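Local coordinates for protein homoserine kinase (Listeria monocytogenes, PDB 3HUL) that probably catalyses the ATP-dependent phosphorylation of L-homoserine to O-phospho-L-homoserine, the fourth of five steps from L-aspartate to L-threonine, at residues D19-A24 / G133-G138; T10-L14 / L244-G248. All coordinates share one frame. Residues are numbered along the deposited sequence.

Contact 1: D19-A24 / G133-G138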
loop_
_atom_site.group_PDB
_atom_site.type_symbol
_atom_site.label_atom_id
_atom_site.label_comp_id
_atom_site.label_asym_id
_atom_site.label_seq_id
_atom_site.Cartn_x
_atom_site.Cartn_y
_atom_site.Cartn_z
ATOM N N ASP A 19 16.333 8.362 14.708
ATOM C CA ASP A 19 17.281 8.283 13.587
ATOM C C ASP A 19 16.736 7.453 12.390
ATOM O O ASP A 19 17.508 6.851 11.612
ATOM C CB ASP A 19 18.654 7.748 14.037
ATOM C CG ASP A 19 19.503 8.798 14.764
ATOM O OD1 ASP A 19 19.071 9.971 14.922
ATOM O OD2 ASP A 19 20.630 8.439 15.179
ATOM N N SER A 20 15.412 7.428 12.240
ATOM C CA SER A 20 14.804 6.574 11.245
ATOM C C SER A 20 13.685 7.229 10.439
ATOM O O SER A 20 13.739 7.251 9.200
ATOM C CB SER A 20 14.326 5.276 11.887
ATOM O OG SER A 20 13.703 4.465 10.908
ATOM N N CYS A 21 12.661 7.728 11.130
ATOM C CA CYS A 21 11.490 8.265 10.454
ATOM C C CYS A 21 11.492 9.798 10.445
ATOM O O CYS A 21 11.781 10.456 11.463
ATOM C CB CYS A 21 10.201 7.743 11.121
ATOM S SG CYS A 21 10.056 5.921 11.124
ATOM N N GLY A 22 11.131 10.358 9.299
ATOM C CA GLY A 22 11.060 11.794 9.166
ATOM C C GLY A 22 10.169 12.179 8.019
ATOM O O GLY A 22 9.857 11.351 7.154
ATOM N N LEU A 23 9.819 13.458 7.978
ATOM C CA LEU A 23 8.690 13.932 7.189
ATOM C C LEU A 23 8.996 15.351 6.736
ATOM O O LEU A 23 9.367 16.188 7.571
ATOM C CB LEU A 23 7.400 13.876 8.053
ATOM C CG LEU A 23 6.021 14.316 7.523
ATOM C CD1 LEU A 23 5.560 13.429 6.358
ATOM C CD2 LEU A 23 4.999 14.226 8.633
ATOM N N ALA A 24 8.878 15.601 5.430
ATOM C CA ALA A 24 9.129 16.921 4.856
ATOM C C ALA A 24 7.915 17.801 5.077
ATOM O O ALA A 24 6.792 17.315 5.041
ATOM C CB ALA A 24 9.485 16.836 3.337
ATOM N N GLY A 133 11.241 13.945 -0.282
ATOM C CA GLY A 133 9.921 14.484 -0.063
ATOM C C GLY A 133 9.100 13.494 0.751
ATOM O O GLY A 133 9.445 12.321 0.880
ATOM N N ASN A 134 8.009 14.002 1.297
ATOM C CA ASN A 134 7.046 13.205 2.014
ATOM C C ASN A 134 7.620 12.514 3.256
ATOM O O ASN A 134 8.396 13.107 3.999
ATOM C CB ASN A 134 6.373 12.217 1.044
ATOM C CG ASN A 134 4.894 12.176 1.233
ATOM O OD1 ASN A 134 4.413 12.017 2.359
ATOM N ND2 ASN A 134 4.153 12.347 0.146
ATOM N N TRP A 135 7.249 11.256 3.459
ATOM C CA TRP A 135 7.591 10.516 4.684
ATOM C C TRP A 135 8.607 9.443 4.308
ATOM O O TRP A 135 8.372 8.655 3.370
ATOM C CB TRP A 135 6.319 9.948 5.342
ATOM C CG TRP A 135 6.549 8.934 6.427
ATOM C CD1 TRP A 135 7.486 8.981 7.420
ATOM C CD2 TRP A 135 5.821 7.718 6.622
ATOM N NE1 TRP A 135 7.392 7.868 8.213
ATOM C CE2 TRP A 135 6.381 7.071 7.744
ATOM C CE3 TRP A 135 4.725 7.130 5.977
ATOM C CZ2 TRP A 135 5.884 5.852 8.245
ATOM C CZ3 TRP A 135 4.244 5.903 6.449
ATOM C CH2 TRP A 135 4.837 5.273 7.574
ATOM N N VAL A 136 9.755 9.462 4.988
ATOM C CA VAL A 136 10.809 8.466 4.743
ATOM C C VAL A 136 11.092 7.661 5.992
ATOM O O VAL A 136 11.269 8.233 7.069
ATOM C CB VAL A 136 12.127 9.093 4.230
ATOM C CG1 VAL A 136 13.171 7.953 3.800
ATOM C CG2 VAL A 136 11.829 9.990 3.067
ATOM N N VAL A 137 11.073 6.337 5.845
ATOM C CA VAL A 137 11.546 5.429 6.885
ATOM C C VAL A 137 12.944 4.984 6.469
ATOM O O VAL A 137 13.139 4.442 5.370
ATOM C CB VAL A 137 10.623 4.197 7.053
ATOM C CG1 VAL A 137 11.207 3.174 8.064
ATOM C CG2 VAL A 137 9.229 4.612 7.431
ATOM N N GLY A 138 13.913 5.195 7.351
ATOM C CA GLY A 138 15.313 5.040 6.994
ATOM C C GLY A 138 16.120 4.271 8.000
ATOM O O GLY A 138 15.728 4.107 9.165
#

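Contact 2: T10-L14 / L244-G248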
loop_
_atom_site.group_PDB
_atom_site.type_symbol
_atom_site.label_atom_id
_atom_site.label_comp_id
_atom_site.label_asym_id
_atom_site.label_seq_id
_atom_site.Cartn_x
_atom_site.Cartn_y
_atom_site.Cartn_z
ATOM N N THR A 10 11.967 19.637 7.592
ATOM C CA THR A 10 11.668 18.241 7.923
ATOM C C THR A 10 11.587 18.091 9.421
ATOM O O THR A 10 12.292 18.780 10.171
ATOM C CB THR A 10 12.796 17.268 7.444
ATOM O OG1 THR A 10 14.052 17.774 7.896
ATOM C CG2 THR A 10 12.832 17.136 5.928
ATOM N N THR A 11 10.729 17.181 9.867
ATOM C CA THR A 11 10.668 16.822 11.277
ATOM C C THR A 11 11.070 15.373 11.385
ATOM O O THR A 11 10.487 14.510 10.727
ATOM C CB THR A 11 9.269 17.041 11.908
ATOM O OG1 THR A 11 9.311 16.635 13.277
ATOM C CG2 THR A 11 8.169 16.245 11.202
ATOM N N ALA A 12 12.083 15.120 12.200
ATOM C CA ALA A 12 12.685 13.809 12.284
ATOM C C ALA A 12 12.358 13.179 13.634
ATOM O O ALA A 12 11.752 13.824 14.485
ATOM C CB ALA A 12 14.188 13.924 12.083
ATOM N N ASN A 13 12.747 11.917 13.811
ATOM C CA ASN A 13 12.602 11.242 15.092
ATOM C C ASN A 13 11.110 11.136 15.408
ATOM O O ASN A 13 10.686 11.347 16.546
ATOM C CB ASN A 13 13.396 12.011 16.185
ATOM C CG ASN A 13 13.432 11.280 17.532
ATOM O OD1 ASN A 13 13.532 11.910 18.600
ATOM N ND2 ASN A 13 13.347 9.957 17.493
ATOM N N LEU A 14 10.327 10.836 14.369
ATOM C CA LEU A 14 8.882 10.651 14.475
ATOM C C LEU A 14 8.574 9.473 15.383
ATOM O O LEU A 14 8.894 8.329 15.053
ATOM C CB LEU A 14 8.253 10.388 13.100
ATOM C CG LEU A 14 7.550 11.465 12.257
ATOM C CD1 LEU A 14 6.618 10.753 11.260
ATOM C CD2 LEU A 14 6.739 12.460 13.089
ATOM N N LEU A 244 7.210 16.694 20.412
ATOM C CA LEU A 244 8.407 17.408 19.985
ATOM C C LEU A 244 8.765 17.052 18.538
ATOM O O LEU A 244 8.629 15.893 18.111
ATOM C CB LEU A 244 9.580 17.140 20.918
ATOM C CG LEU A 244 9.409 17.741 22.307
ATOM C CD1 LEU A 244 10.509 17.172 23.224
ATOM C CD2 LEU A 244 9.453 19.268 22.250
ATOM N N SER A 245 9.161 18.077 17.788
ATOM C CA SER A 245 9.747 17.914 16.468
ATOM C C SER A 245 11.252 17.647 16.630
ATOM O O SER A 245 11.985 18.504 17.127
ATOM C CB SER A 245 9.516 19.183 15.661
ATOM O OG SER A 245 9.919 19.007 14.324
ATOM N N GLY A 246 11.703 16.451 16.244
ATOM C CA GLY A 246 13.109 16.074 16.365
ATOM C C GLY A 246 13.577 16.236 17.794
ATOM O O GLY A 246 12.987 15.677 18.699
ATOM N N ALA A 247 14.614 17.032 18.013
ATOM C CA ALA A 247 15.120 17.233 19.368
ATOM C C ALA A 247 14.452 18.448 20.033
ATOM O O ALA A 247 14.802 18.827 21.163
ATOM C CB ALA A 247 16.664 17.386 19.353
ATOM N N GLY A 248 13.484 19.048 19.335
ATOM C CA GLY A 248 12.839 20.250 19.843
ATOM C C GLY A 248 13.596 21.489 19.380
ATOM O O GLY A 248 14.516 21.387 18.561
#

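Contact 1: D19-A24 / G133-G138
Five hydrogen bonds knit D19-A24 to G133-G138. At one end S20 is clasped twice by G138: its OG donates to G138 O (2.7 Å) while its carbonyl O accepts from G138 N (2.8 Å). In the middle, G22 and V136 bond reciprocally, V136 N to G22 O at 2.9 Å and G22 N to V136 O at 3.1 Å; farther along, A24 N reaches N134 O at 2.9 Å. These are antiparallel strands, 4.8 Å apart at closest approach, in the mixed sheet of the GHMP kinase N-terminal domain, with 21-25 between 3-12 and 135-141. C21 with V137 and L23 with W135 are non-hydrogen-bonded pairs, and their side chains share one face. C21 SG meets V137 CG2 at 4.0 Å and L23 CD1 meets W135 CB at 3.7 Å. The indole turns its edge to G22, W135 CD1 lying 3.4 Å from G22 O, and the buried W135 NE1 finds no polar partner. I195 of helix 181-198 covers C21, W135 and V137. On the other face V136 packs against A128 and P129 of helix 127-132. S20 OG also lies within hydrogen-bonding reach of N192 OD1 of the second subunit, although one hydrogen cannot fully serve both acceptors.

Contact 2: T10-L14 / L244-G248
How a tight turn is held against the end of a strand is well illustrated here, where the contact buries a modest 176 Å² and relies on a few polar groups. T11 and S245 both adopt the t rotamer, which brings their hydroxyls together: T11 OG1 donates to S245 OG across 2.7 Å, and S245 OG is in turn hydrogen-bonded to G85 O in the predicted ATP-binding segment. The chain of hydroxyls thus runs from strand 3-12 through the turn to that segment. Beside it the backbone adds a weak bond, G246 N to A12 O at 3.2 Å with an angle of 123° at the hydrogen, and G246 CA makes a CA-H...O contact with the same A12 O, also at 3.2 Å. G246 is the second residue of a type II' turn closed by G248 N to S245 O at 2.7 Å, a position whose positive phi and strongly negative psi suit glycine. N13 has a positive phi too. Its CA-to-CB bond points toward the turn, and with chi1 near 180° N13 OD1 lies 3.8 Å from G246 O; both are acceptors as modelled, so this is proximity and not a bond. The sequence SGAG belongs to the glycine-rich third motif of GHMP kinases, in the C-terminal domain. Around this contact, L252 of strand 251-255 packs on both T11 and S245, L23 of strand 21-25 also touches T11, and T10 rests on P129 and A130 of helix 127-132.

Overall arrangement
Contacts 1 and 2 each use one of two successive antiparallel strands, 21-25 and 3-12, which are neighbours in one sheet. The contact centres are 10 Å apart, and probable hydrogen bonds join them, L23 O to T11 N at 2.8 Å and C21 O to L14 N at 3.3 Å. Along the chain, contact 1 is nested within contact 2's loop. Contact 1 extends the sheet from 21-25 to strand 135-141; contact 2 joins strand 3-12 to the loop after strand 241-244 in the C-terminal domain. Contact 2 lies nearer the predicted ATP site: its S245 is about 4 Å from L86, against about 9 Å from A24 in contact 1 to S90, side chain to side chain.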